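PDB 3WQC: D-threo-3-hydroxyaspartate dehydratase from Delftia, which catalyses the pyridoxal-phosphate-dependent deamination of D-threo-3-hydroxyaspartate to oxaloacetate and ammonia, and also acts on L-threo- and L-erythro-3-hydroxyaspartate and D-serine. Local coordinates for residues C220-V225 with G239-R244; V179-G184 with A204-A209; Q44-R49 with S235-V240. One frame throughout, in Å; residues are numbered along the deposited sequence. Where two conformers were deposited one is given.

Contact 1 of 3, residues C220-V225 with G239-R244; sequences CPVVSV and GVTEVR. With PLP (pyridoxal-5'-phosphate), chain J.
Two neighbouring parallel strands beside the cofactor site, 222-225 and 242-243, meet here, and the second one delivers R244 to the pyridine nitrogen of PLP. Backbone bonds zip them together: V225 N gives its proton to E242 O, and R244 N returns one to V225 O at 2.8 Å. Nearer the start of the strands, V223 O takes two protons, from T241 N at 2.8 Å and from E242 N at 3.3 Å, both in its carbonyl plane. T241 turns OG1 into the crowded position between its own N and C (chi1 58°), where it accepts from V223 N at 3.1 Å. The strands belong to a beta-alpha-beta unit with helix 228-233, one step of the TIM-type barrel of the alanine racemase N-terminal domain. On the face carrying S224 and E242, the serine OG, anti to its own N, donates to the anti lone pair of E242 OE1 at 2.7 Å. The same OG accepts from R244 NH1, which points at it almost exactly within the guanidinium plane. A bend at chi3 (-40°) swings that plane edge-on to PLP, so NH2 reaches N1 at 2.9 Å while NE adds a weaker bond. A positive charge here would probably disfavour protonation of N1, as in alanine racemases. E242 OE1 also pairs with R49, and R244 NH2 with T181 O. On the opposite face, that of V243, V225 CG2 packs 3.9 Å from V240 CG1.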
ATOM      1  N   CYS B 220      36.526   8.509 -10.153  1.00 12.94           N
ATOM      2  CA  CYS B 220      35.353   7.598  -9.995  1.00 14.91           C
ATOM      3  C   CYS B 220      35.706   6.590  -8.915  1.00 14.73           C
ATOM      4  O   CYS B 220      35.834   5.420  -9.229  1.00 17.87           O
ATOM      5  CB  CYS B 220      34.950   6.961 -11.342  1.00 15.74           C
ATOM      6  SG  CYS B 220      33.337   6.126 -11.163  1.00 16.53           S
ATOM      7  N   PRO B 221      35.803   7.054  -7.617  1.00 12.14           N
ATOM      8  CA  PRO B 221      36.392   6.090  -6.654  1.00 14.92           C
ATOM      9  C   PRO B 221      35.425   4.964  -6.246  1.00 13.67           C
ATOM     10  O   PRO B 221      35.897   3.915  -5.779  1.00 19.32           O
ATOM     11  CB  PRO B 221      36.806   6.982  -5.503  1.00 18.03           C
ATOM     12  CG  PRO B 221      35.993   8.233  -5.669  1.00 19.05           C
ATOM     13  CD  PRO B 221      35.785   8.452  -7.131  1.00 14.17           C
ATOM     14  N   VAL B 222      34.115   5.214  -6.259  1.00 13.26           N
ATOM     15  CA  VAL B 222      33.181   4.177  -5.821  1.00 12.52           C
ATOM     16  C   VAL B 222      32.531   3.523  -7.031  1.00 12.58           C
ATOM     17  O   VAL B 222      32.128   4.174  -8.028  1.00 13.46           O
ATOM     18  CB  VAL B 222      32.045   4.781  -4.937  1.00 15.21           C
ATOM     19  CG1 VAL B 222      30.880   3.755  -4.760  1.00 19.14           C
ATOM     20  CG2 VAL B 222      32.649   5.287  -3.639  1.00 17.86           C
ATOM     21  N   VAL B 223      32.419   2.202  -6.964  1.00 12.98           N
ATOM     22  CA  VAL B 223      31.653   1.389  -7.947  1.00 12.22           C
ATOM     23  C   VAL B 223      30.661   0.658  -7.081  1.00 11.91           C
ATOM     24  O   VAL B 223      31.045  -0.237  -6.301  1.00 13.79           O
ATOM     25  CB  VAL B 223      32.499   0.462  -8.796  1.00 12.25           C
ATOM     26  CG1 VAL B 223      31.675  -0.428  -9.714  1.00 16.14           C
ATOM     27  CG2 VAL B 223      33.511   1.302  -9.559  1.00 14.99           C
ATOM     28  N   SER B 224      29.341   0.901  -7.232  1.00 12.26           N
ATOM     29  CA  SER B 224      28.277   0.351  -6.331  1.00 11.77           C
ATOM     30  C   SER B 224      27.324  -0.415  -7.194  1.00 11.98           C
ATOM     31  O   SER B 224      26.716   0.154  -8.164  1.00 13.75           O
ATOM     32  CB  SER B 224      27.647   1.578  -5.675  1.00 12.56           C
ATOM     33  OG  SER B 224      26.601   1.150  -4.804  1.00 13.72           O
ATOM     34  N   VAL B 225      27.068  -1.680  -6.859  1.00 11.90           N
ATOM     35  CA  VAL B 225      26.080  -2.503  -7.607  1.00 12.48           C
ATOM     36  C   VAL B 225      25.053  -3.049  -6.656  1.00 13.43           C
ATOM     37  O   VAL B 225      25.311  -3.066  -5.448  1.00 15.37           O
ATOM     38  CB  VAL B 225      26.745  -3.699  -8.391  1.00 13.77           C
ATOM     39  CG1 VAL B 225      27.881  -3.142  -9.290  1.00 15.32           C
ATOM     40  CG2 VAL B 225      27.343  -4.730  -7.397  1.00 16.55           C
ATOM     41  N   GLY B 239      36.566  -5.018  -8.955  1.00 16.02           N
ATOM     42  CA  GLY B 239      36.271  -3.697  -9.433  1.00 16.81           C
ATOM     43  C   GLY B 239      35.141  -3.018  -8.705  1.00 16.96           C
ATOM     44  O   GLY B 239      34.975  -1.785  -8.804  1.00 16.86           O
ATOM     45  N   VAL B 240      34.406  -3.776  -7.886  1.00 17.74           N
ATOM     46  CA  VAL B 240      33.248  -3.208  -7.170  1.00 14.93           C
ATOM     47  C   VAL B 240      33.656  -2.796  -5.764  1.00 14.22           C
ATOM     48  O   VAL B 240      34.418  -3.601  -5.070  1.00 18.85           O
ATOM     49  CB  VAL B 240      32.100  -4.275  -7.074  1.00 16.33           C
ATOM     50  CG1 VAL B 240      30.937  -3.855  -6.119  1.00 15.29           C
ATOM     51  CG2 VAL B 240      31.605  -4.569  -8.479  1.00 18.32           C
ATOM     52  N   THR B 241      33.209  -1.647  -5.260  1.00 13.93           N
ATOM     53  CA  THR B 241      33.627  -1.187  -3.870  1.00 13.97           C
ATOM     54  C   THR B 241      32.523  -1.571  -2.884  1.00 16.60           C
ATOM     55  O   THR B 241      32.796  -1.786  -1.732  1.00 17.08           O
ATOM     56  CB  THR B 241      34.026   0.266  -3.732  1.00 22.92           C
ATOM     57  OG1 THR B 241      32.978   0.996  -4.141  1.00 24.56           O
ATOM     58  CG2 THR B 241      34.841   0.689  -4.878  1.00 23.17           C
ATOM     59  N   GLU B 242      31.248  -1.540  -3.293  1.00 14.71           N
ATOM     60  CA  GLU B 242      30.138  -1.807  -2.341  1.00 14.40           C
ATOM     61  C   GLU B 242      29.024  -2.474  -3.127  1.00 13.53           C
ATOM     62  O   GLU B 242      28.802  -2.260  -4.335  1.00 13.19           O
ATOM     63  CB  GLU B 242      29.671  -0.558  -1.661  1.00 16.35           C
ATOM     64  CG  GLU B 242      29.065   0.410  -2.657  1.00 18.48           C
ATOM     65  CD  GLU B 242      28.445   1.655  -1.968  1.00 14.75           C
ATOM     66  OE1 GLU B 242      27.318   2.072  -2.408  1.00 14.02           O
ATOM     67  OE2 GLU B 242      29.026   2.272  -1.021  1.00 17.61           O
ATOM     68  N   VAL B 243      28.222  -3.224  -2.369  1.00 14.89           N
ATOM     69  CA  VAL B 243      26.969  -3.780  -2.858  1.00 13.71           C
ATOM     70  C   VAL B 243      25.831  -3.217  -2.010  1.00 12.57           C
ATOM     71  O   VAL B 243      25.942  -3.090  -0.795  1.00 14.49           O
ATOM     72  CB  VAL B 243      27.017  -5.315  -2.721  1.00 14.58           C
ATOM     73  CG1 VAL B 243      25.664  -6.013  -2.932  1.00 17.15           C
ATOM     74  CG2 VAL B 243      28.041  -5.874  -3.703  1.00 18.18           C
ATOM     75  N   ARG B 244      24.723  -2.910  -2.705  1.00 13.02           N
ATOM     76  CA  ARG B 244      23.494  -2.434  -2.062  1.00 12.05           C
ATOM     77  C   ARG B 244      22.450  -3.573  -2.170  1.00 14.79           C
ATOM     78  O   ARG B 244      22.181  -4.107  -3.262  1.00 16.64           O
ATOM     79  CB  ARG B 244      22.940  -1.204  -2.865  1.00 12.87           C
ATOM     80  CG  ARG B 244      24.039  -0.111  -2.939  1.00 13.48           C
ATOM     81  CD  ARG B 244      23.469   1.193  -3.581  1.00 12.39           C
ATOM     82  NE  ARG B 244      22.579   0.864  -4.717  1.00 11.33           N
ATOM     83  CZ  ARG B 244      22.974   0.337  -5.892  1.00 12.15           C
ATOM     84  NH1 ARG B 244      24.284   0.338  -6.227  1.00 13.00           N
ATOM     85  NH2 ARG B 244      22.083  -0.161  -6.752  1.00 13.93           N
TER
HETATM   86  N1  PLP J 402      19.572  -0.257  -5.255  1.00 12.46           N
HETATM   87  C2  PLP J 402      18.562   0.519  -5.698  1.00 11.46           C
HETATM   88  C2A PLP J 402      18.840   1.738  -6.548  1.00 13.68           C
HETATM   89  C3  PLP J 402      17.210   0.175  -5.331  1.00 12.81           C
HETATM   90  O3  PLP J 402      16.222   0.953  -5.746  1.00 15.43           O
HETATM   91  C4  PLP J 402      17.006  -1.003  -4.528  1.00 13.72           C
HETATM   92  C4A PLP J 402      15.677  -1.329  -4.128  1.00 21.05           C
HETATM   93  C5  PLP J 402      18.139  -1.762  -4.106  1.00 12.50           C
HETATM   94  C6  PLP J 402      19.411  -1.386  -4.561  1.00 12.80           C
HETATM   95  C5A PLP J 402      17.977  -3.007  -3.269  1.00 16.46           C
HETATM   96  O4P PLP J 402      17.309  -4.064  -4.100  1.00 15.07           O
HETATM   97  P   PLP J 402      16.681  -5.311  -3.315  1.00 13.99           P
HETATM   98  O1P PLP J 402      17.766  -5.727  -2.394  1.00 17.22           O
HETATM   99  O2P PLP J 402      16.437  -6.299  -4.401  1.00 15.05           O
HETATM  100  O3P PLP J 402      15.496  -4.871  -2.557  1.00 19.34           O

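Contact 2 of 3, residues V179-G184 with A204-A209; sequences VLTHAG and AGCVQA. With PLP (pyridoxal-5'-phosphate), chain J.
Apolar packing carries this contact, and C206 is its centre. Helix 192-215 lies against the end of strand 175-180, and the C206 side chain points from the helix into the strand with SG anti to its backbone N (chi1 -154°). SG reaches V179 CG2 at 3.8 Å and approaches the backbone carbon of L180 equally closely, so it rests between the V179 and T181 side chains. On one flank V179 CG2, in the crowded position between N and C, also meets the carbonyl oxygen of C206 at 3.6 Å; on the other T181 CG2 comes to 3.7 Å from C206 CB. One turn further along the helix, A209 CB touches V179 CG1 more loosely, at 4.4 Å. This is the helix-on-strand layer of a TIM-type barrel.

No hydrogen bond crosses between the two segments; the polar groups find partners outside them. T181 turns OG1 anti to its backbone N, toward I145 O and T147 OG1, leaving its methyl for C206. A183 N bonds E202 OE2 of the same helix, and H182 ND1 is held by G226 O.

At the inner end the H182 imidazole lies face-on over the PLP pyridine ring, with C3 3.8 Å above the imidazole plane and over its centre; CE1 comes within 3.5 Å of O4P. G184 N approaches the other imidazole face, displaced toward its rim. An alanine in place of H182 would remove the imidazole face against PLP and its tie to G226 O, and would probably leave the cofactor less firmly seated.

Helix and strand are thus held by apolar packing alone, whereas the bond from ND1 to the acceptor G226 O sets the rotation of the H182 ring and would probably put a proton on ND1, so that PLP meets a ring of fixed orientation.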
ATOM      1  N   VAL B 179      30.060   5.601  -9.565  1.00 10.01           N
ATOM      2  CA  VAL B 179      28.979   5.130 -10.428  1.00 11.40           C
ATOM      3  C   VAL B 179      28.201   4.075  -9.665  1.00 10.01           C
ATOM      4  O   VAL B 179      28.745   3.372  -8.778  1.00 11.39           O
ATOM      5  CB  VAL B 179      29.473   4.489 -11.763  1.00 10.94           C
ATOM      6  CG1 VAL B 179      29.968   5.624 -12.669  1.00 11.53           C
ATOM      7  CG2 VAL B 179      30.619   3.460 -11.549  1.00 12.63           C
ATOM      8  N   LEU B 180      26.905   3.912  -9.990  1.00  9.58           N
ATOM      9  CA  LEU B 180      26.145   2.857  -9.361  1.00  9.63           C
ATOM     10  C   LEU B 180      25.200   2.253 -10.404  1.00  9.65           C
ATOM     11  O   LEU B 180      24.788   2.963 -11.364  1.00 11.75           O
ATOM     12  CB  LEU B 180      25.316   3.334  -8.129  1.00 11.28           C
ATOM     13  CG  LEU B 180      24.061   4.180  -8.420  1.00 10.78           C
ATOM     14  CD1 LEU B 180      23.150   4.193  -7.158  1.00 15.12           C
ATOM     15  CD2 LEU B 180      24.377   5.643  -8.836  1.00 11.56           C
ATOM     16  N   THR B 181      24.769   1.004 -10.167  1.00 10.93           N
ATOM     17  CA  THR B 181      23.797   0.390 -11.036  1.00 10.70           C
ATOM     18  C   THR B 181      22.923  -0.510 -10.157  1.00 11.44           C
ATOM     19  O   THR B 181      23.419  -0.982  -9.090  1.00 12.46           O
ATOM     20  CB  THR B 181      24.445  -0.454 -12.191  1.00 11.94           C
ATOM     21  OG1 THR B 181      23.375  -0.773 -13.108  1.00 13.09           O
ATOM     22  CG2 THR B 181      25.099  -1.695 -11.681  1.00 13.53           C
ATOM     23  N   HIS B 182      21.673  -0.749 -10.593  1.00 12.28           N
ATOM     24  CA  HIS B 182      20.805  -1.698  -9.933  1.00 11.38           C
ATOM     25  C   HIS B 182      20.245  -2.597 -10.944  1.00 12.20           C
ATOM     26  O   HIS B 182      19.424  -2.150 -11.837  1.00 15.43           O
ATOM     27  CB  HIS B 182      19.673  -0.872  -9.280  1.00 13.02           C
ATOM     28  CG  HIS B 182      18.528  -1.675  -8.721  1.00 12.74           C
ATOM     29  ND1 HIS B 182      18.645  -2.642  -7.696  1.00 14.99           N
ATOM     30  CD2 HIS B 182      17.158  -1.643  -9.073  1.00 15.15           C
ATOM     31  CE1 HIS B 182      17.351  -3.108  -7.419  1.00 16.47           C
ATOM     32  NE2 HIS B 182      16.502  -2.556  -8.251  1.00 17.54           N
ATOM     33  N   ALA B 183      20.603  -3.908 -10.898  1.00 14.58           N
ATOM     34  CA  ALA B 183      20.129  -4.797 -11.972  1.00 16.34           C
ATOM     35  C   ALA B 183      18.763  -5.380 -11.597  1.00 15.51           C
ATOM     36  O   ALA B 183      18.642  -6.573 -11.254  1.00 17.83           O
ATOM     37  CB  ALA B 183      21.162  -5.866 -12.319  1.00 21.74           C
ATOM     38  N   GLY B 184      17.717  -4.544 -11.554  1.00 15.74           N
ATOM     39  CA  GLY B 184      16.358  -4.938 -11.089  1.00 14.83           C
ATOM     40  C   GLY B 184      15.681  -5.966 -11.970  1.00 15.64           C
ATOM     41  O   GLY B 184      14.677  -6.563 -11.549  1.00 17.70           O
ATOM     42  N   ALA B 204      30.155  -6.156 -14.572  1.00 16.07           N
ATOM     43  CA  ALA B 204      30.992  -5.766 -15.765  1.00 16.27           C
ATOM     44  C   ALA B 204      30.570  -4.418 -16.319  1.00 16.11           C
ATOM     45  O   ALA B 204      31.425  -3.569 -16.646  1.00 17.09           O
ATOM     46  CB  ALA B 204      30.894  -6.839 -16.867  1.00 18.86           C
ATOM     47  N   GLY B 205      29.260  -4.150 -16.365  1.00 15.49           N
ATOM     48  CA  GLY B 205      28.793  -2.889 -16.939  1.00 14.85           C
ATOM     49  C   GLY B 205      29.108  -1.719 -15.998  1.00 15.40           C
ATOM     50  O   GLY B 205      29.509  -0.649 -16.491  1.00 13.95           O
ATOM     51  N   CYS B 206      28.956  -1.879 -14.666  1.00 13.00           N
ATOM     52  CA  CYS B 206      29.248  -0.737 -13.787  1.00 12.80           C
ATOM     53  C   CYS B 206      30.746  -0.435 -13.839  1.00 13.43           C
ATOM     54  O   CYS B 206      31.154   0.713 -13.826  1.00 12.41           O
ATOM     55  CB  CYS B 206      28.723  -1.077 -12.390  1.00 14.34           C
ATOM     56  SG  CYS B 206      28.361   0.450 -11.507  1.00 15.02           S
ATOM     57  N   VAL B 207      31.579  -1.510 -13.758  1.00 13.04           N
ATOM     58  CA  VAL B 207      33.024  -1.300 -13.795  1.00 13.54           C
ATOM     59  C   VAL B 207      33.427  -0.724 -15.173  1.00 14.41           C
ATOM     60  O   VAL B 207      34.285   0.187 -15.176  1.00 14.10           O
ATOM     61  CB  VAL B 207      33.703  -2.671 -13.497  1.00 14.19           C
ATOM     62  CG1 VAL B 207      35.221  -2.536 -13.763  1.00 19.35           C
ATOM     63  CG2 VAL B 207      33.502  -3.058 -12.009  1.00 16.63           C
ATOM     64  N   GLN B 208      32.784  -1.154 -16.259  1.00 13.68           N
ATOM     65  CA  GLN B 208      33.092  -0.552 -17.575  1.00 12.97           C
ATOM     66  C   GLN B 208      32.863   0.953 -17.548  1.00 11.73           C
ATOM     67  O   GLN B 208      33.695   1.741 -18.048  1.00 12.23           O
ATOM     68  CB  GLN B 208      32.192  -1.180 -18.662  1.00 14.75           C
ATOM     69  CG  GLN B 208      32.278  -0.595 -20.076  1.00 14.99           C
ATOM     70  CD  GLN B 208      31.279  -1.216 -21.051  1.00 25.60           C
ATOM     71  OE1 GLN B 208      30.434  -2.028 -20.619  1.00 30.10           O
ATOM     72  NE2 GLN B 208      31.174  -0.679 -22.219  1.00 25.97           N
ATOM     73  N   ALA B 209      31.728   1.374 -16.946  1.00 10.98           N
ATOM     74  CA  ALA B 209      31.454   2.838 -16.914  1.00  9.71           C
ATOM     75  C   ALA B 209      32.531   3.532 -16.086  1.00 10.35           C
ATOM     76  O   ALA B 209      33.004   4.628 -16.462  1.00 11.36           O
ATOM     77  CB  ALA B 209      30.071   3.070 -16.298  1.00 10.88           C
TER
HETATM   78  N1  PLP J 402      19.572  -0.257  -5.255  1.00 12.46           N
HETATM   79  C2  PLP J 402      18.562   0.519  -5.698  1.00 11.46           C
HETATM   80  C2A PLP J 402      18.840   1.738  -6.548  1.00 13.68           C
HETATM   81  C3  PLP J 402      17.210   0.175  -5.331  1.00 12.81           C
HETATM   82  O3  PLP J 402      16.222   0.953  -5.746  1.00 15.43           O
HETATM   83  C4  PLP J 402      17.006  -1.003  -4.528  1.00 13.72           C
HETATM   84  C4A PLP J 402      15.677  -1.329  -4.128  1.00 21.05           C
HETATM   85  C5  PLP J 402      18.139  -1.762  -4.106  1.00 12.50           C
HETATM   86  C6  PLP J 402      19.411  -1.386  -4.561  1.00 12.80           C
HETATM   87  C5A PLP J 402      17.977  -3.007  -3.269  1.00 16.46           C
HETATM   88  O4P PLP J 402      17.309  -4.064  -4.100  1.00 15.07           O
HETATM   89  P   PLP J 402      16.681  -5.311  -3.315  1.00 13.99           P
HETATM   90  O1P PLP J 402      17.766  -5.727  -2.394  1.00 17.22           O
HETATM   91  O2P PLP J 402      16.437  -6.299  -4.401  1.00 15.05           O
HETATM   92  O3P PLP J 402      15.496  -4.871  -2.557  1.00 19.34           O

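Contact 3 of 3, residues Q44-R49 with S235-V240; sequences QGVRLR and SRLDGV
L237 CD1 is the focus of the first shell, touching Q44 CG at 3.8 Å and V46 CG2 at 3.9 Å. The L237 side chain crosses those of Q44 and V46 at about a right angle, with V46 CG2 in the crowded position between its own N and C. The other V46 methyl, CG1, rests on the carbonyl oxygen of V240 at 3.4 Å. Q44 lays its aliphatic part on the leucine and then bends at chi2 (-80°), which brings its amide to S235: NE2 makes a weak, long bond to S235 O. OE1 faces a water that donates to it at 2.9 Å and accepts from L237 N at 2.8 Å.

Behind these contacts stand two turns. A Schellman motif with G45 at positive phi ends helix 27-44 and redirects the chain toward strand 47-48, while a type II beta turn from L237 to V240, closed by V240 N to L237 O, leads toward strand 242-243. Further out, R236 pairs with E200 and V46 also packs on M41. Two connections on the barrel's periphery are thus joined chiefly by apolar contact, with the Q44 amide relying on a weak direct hydrogen bond and a water bridge.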
ATOM      1  N   GLN B  44      33.526 -11.596  -0.361  1.00 28.21           N
ATOM      2  CA  GLN B  44      33.765 -10.906  -1.639  1.00 27.63           C
ATOM      3  C   GLN B  44      34.731  -9.696  -1.457  1.00 24.31           C
ATOM      4  O   GLN B  44      35.251  -9.190  -2.467  1.00 34.79           O
ATOM      5  CB  GLN B  44      32.449 -10.463  -2.337  1.00 28.69           C
ATOM      6  CG  GLN B  44      31.481 -11.580  -2.731  1.00 29.61           C
ATOM      7  CD  GLN B  44      31.885 -12.261  -4.022  1.00 35.99           C
ATOM      8  OE1 GLN B  44      33.004 -12.200  -4.435  1.00 43.10           O
ATOM      9  NE2 GLN B  44      30.938 -12.876  -4.685  1.00 40.16           N
ATOM     10  N   GLY B  45      35.075  -9.306  -0.218  1.00 26.19           N
ATOM     11  CA  GLY B  45      35.895  -8.081   0.078  1.00 28.35           C
ATOM     12  C   GLY B  45      35.214  -6.790  -0.377  1.00 24.36           C
ATOM     13  O   GLY B  45      35.960  -5.859  -0.819  1.00 27.95           O
ATOM     14  N   VAL B  46      33.863  -6.693  -0.333  1.00 23.59           N
ATOM     15  CA  VAL B  46      33.207  -5.458  -0.651  1.00 19.65           C
ATOM     16  C   VAL B  46      32.438  -4.933   0.574  1.00 18.04           C
ATOM     17  O   VAL B  46      32.020  -5.768   1.477  1.00 22.08           O
ATOM     18  CB  VAL B  46      32.276  -5.567  -1.896  1.00 21.50           C
ATOM     19  CG1 VAL B  46      33.117  -6.034  -3.067  1.00 25.75           C
ATOM     20  CG2 VAL B  46      31.112  -6.566  -1.670  1.00 21.95           C
ATOM     21  N   ARG B  47      32.124  -3.644   0.605  1.00 17.52           N
ATOM     22  CA  ARG B  47      31.275  -3.057   1.648  1.00 18.03           C
ATOM     23  C   ARG B  47      29.817  -3.459   1.314  1.00 15.75           C
ATOM     24  O   ARG B  47      29.446  -3.705   0.127  1.00 16.69           O
ATOM     25  CB  ARG B  47      31.370  -1.561   1.647  1.00 20.11           C
ATOM     26  CG  ARG B  47      32.762  -1.162   2.087  1.00 21.24           C
ATOM     27  CD  ARG B  47      32.714   0.253   2.516  1.00 37.77           C
ATOM     28  NE  ARG B  47      32.753   1.182   1.424  1.00 39.66           N
ATOM     29  CZ  ARG B  47      33.913   1.632   0.896  1.00 66.83           C
ATOM     30  NH1 ARG B  47      35.046   1.140   1.345  1.00 72.21           N
ATOM     31  NH2 ARG B  47      33.960   2.524  -0.109  1.00 67.48           N
ATOM     32  N   LEU B  48      28.996  -3.521   2.373  1.00 14.94           N
ATOM     33  CA  LEU B  48      27.517  -3.684   2.170  1.00 15.30           C
ATOM     34  C   LEU B  48      26.902  -2.404   2.631  1.00 15.24           C
ATOM     35  O   LEU B  48      27.107  -1.929   3.761  1.00 15.82           O
ATOM     36  CB  LEU B  48      26.979  -4.821   3.121  1.00 15.88           C
ATOM     37  CG  LEU B  48      25.480  -5.012   3.048  1.00 15.25           C
ATOM     38  CD1 LEU B  48      24.961  -5.403   1.672  1.00 16.10           C
ATOM     39  CD2 LEU B  48      25.018  -6.067   4.054  1.00 20.28           C
ATOM     40  N   ARG B  49      26.144  -1.767   1.695  1.00 13.72           N
ATOM     41  CA  ARG B  49      25.421  -0.484   2.000  1.00 12.91           C
ATOM     42  C   ARG B  49      23.934  -0.874   1.869  1.00 12.78           C
ATOM     43  O   ARG B  49      23.309  -0.799   0.769  1.00 14.98           O
ATOM     44  CB  ARG B  49      25.746   0.588   0.948  1.00 13.35           C
ATOM     45  CG  ARG B  49      25.047   1.913   1.309  1.00 12.58           C
ATOM     46  CD  ARG B  49      25.091   2.929   0.125  1.00 13.29           C
ATOM     47  NE  ARG B  49      26.439   3.490  -0.000  1.00 13.86           N
ATOM     48  CZ  ARG B  49      26.942   4.454   0.762  1.00 14.09           C
ATOM     49  NH1 ARG B  49      26.147   5.070   1.679  1.00 14.89           N
ATOM     50  NH2 ARG B  49      28.239   4.837   0.605  1.00 20.77           N
ATOM     51  N   SER B 235      29.417 -14.436  -8.570  1.00 21.79           N
ATOM     52  CA  SER B 235      30.639 -15.243  -8.251  1.00 19.85           C
ATOM     53  C   SER B 235      31.811 -14.435  -7.870  1.00 25.49           C
ATOM     54  O   SER B 235      32.594 -14.869  -7.012  1.00 31.36           O
ATOM     55  CB  SER B 235      31.061 -16.275  -9.307  1.00 32.34           C
ATOM     56  OG  SER B 235      30.779 -15.846 -10.557  1.00 42.82           O
ATOM     57  N   ARG B 236      31.993 -13.318  -8.572  1.00 24.06           N
ATOM     58  CA  ARG B 236      33.145 -12.430  -8.318  0.50 26.53           C
ATOM     59  C   ARG B 236      32.664 -10.983  -8.357  1.00 18.36           C
ATOM     60  O   ARG B 236      31.657 -10.683  -9.025  1.00 23.50           O
ATOM     61  CB  ARG B 236      34.251 -12.619  -9.389  0.50 24.93           C
ATOM     62  CG  ARG B 236      33.757 -12.203 -10.781  0.50 26.96           C
ATOM     63  CD  ARG B 236      34.847 -12.215 -11.833  0.50 37.21           C
ATOM     64  NE  ARG B 236      34.362 -12.016 -13.185  0.50 31.65           N
ATOM     65  CZ  ARG B 236      35.189 -11.652 -14.162  0.50 36.83           C
ATOM     66  NH1 ARG B 236      36.446 -11.457 -13.856  0.50 48.65           N
ATOM     67  NH2 ARG B 236      34.816 -11.555 -15.421  0.50 37.92           N
ATOM     68  N   LEU B 237      33.352 -10.111  -7.643  1.00 20.10           N
ATOM     69  CA  LEU B 237      33.002  -8.698  -7.632  1.00 20.55           C
ATOM     70  C   LEU B 237      34.187  -7.792  -7.901  1.00 18.60           C
ATOM     71  O   LEU B 237      34.290  -6.703  -7.311  1.00 18.96           O
ATOM     72  CB  LEU B 237      32.234  -8.258  -6.340  1.00 20.68           C
ATOM     73  CG  LEU B 237      30.814  -8.858  -6.253  1.00 20.76           C
ATOM     74  CD1 LEU B 237      30.158  -8.669  -4.843  1.00 27.99           C
ATOM     75  CD2 LEU B 237      29.859  -8.336  -7.360  1.00 23.49           C
ATOM     76  N   ASP B 238      35.133  -8.293  -8.724  1.00 22.09           N
ATOM     77  CA  ASP B 238      36.330  -7.497  -9.008  1.00 22.37           C
ATOM     78  C   ASP B 238      35.936  -6.070  -9.498  1.00 15.52           C
ATOM     79  O   ASP B 238      35.017  -5.951 -10.371  1.00 19.27           O
ATOM     80  CB  ASP B 238      37.170  -8.187 -10.050  1.00 24.24           C
ATOM     81  CG  ASP B 238      37.556  -9.526  -9.619  1.00 31.29           C
ATOM     82  OD1 ASP B 238      36.759 -10.461  -9.755  1.00 40.53           O
ATOM     83  OD2 ASP B 238      38.737  -9.658  -9.196  1.00 53.41           O
ATOM     84  N   GLY B 239      36.566  -5.018  -8.955  1.00 16.02           N
ATOM     85  CA  GLY B 239      36.271  -3.697  -9.433  1.00 16.81           C
ATOM     86  C   GLY B 239      35.141  -3.018  -8.705  1.00 16.96           C
ATOM     87  O   GLY B 239      34.975  -1.785  -8.804  1.00 16.86           O
ATOM     88  N   VAL B 240      34.406  -3.776  -7.886  1.00 17.74           N
ATOM     89  CA  VAL B 240      33.248  -3.208  -7.170  1.00 14.93           C
ATOM     90  C   VAL B 240      33.656  -2.796  -5.764  1.00 14.22           C
ATOM     91  O   VAL B 240      34.418  -3.601  -5.070  1.00 18.85           O
ATOM     92  CB  VAL B 240      32.100  -4.275  -7.074  1.00 16.33           C
ATOM     93  CG1 VAL B 240      30.937  -3.855  -6.119  1.00 15.29           C
ATOM     94  CG2 VAL B 240      31.605  -4.569  -8.479  1.00 18.32           C
TER
HETATM   95  O   HOH W   1      35.205 -10.868  -5.723  1.00 40.57           O
HETATM   96  O   HOH W   2      36.799  -3.453  -2.776  1.00 46.87           O

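Overall arrangement
All three contacts lie within the barrel domain, and strand 222-225 stands in the sheet between 175-180 and 242-243, with 47-48 beyond. Contacts 1 and 2 are buried and both reach PLP; they join where R244 NH2 and S224 O bond to T181 O and N. Contact 3, partly exposed and away from the cofactor, shares G239 and V240 with contact 1, and V243 bonds through its backbone to R47 and R49. The chemistry follows the place: backbone bonds and a buried polar chain in contact 1, hydrophobic helix-on-strand packing in contact 2, turns and water at the rim in contact 3. V207 links contacts 2 and 3, packing against D238 and G239.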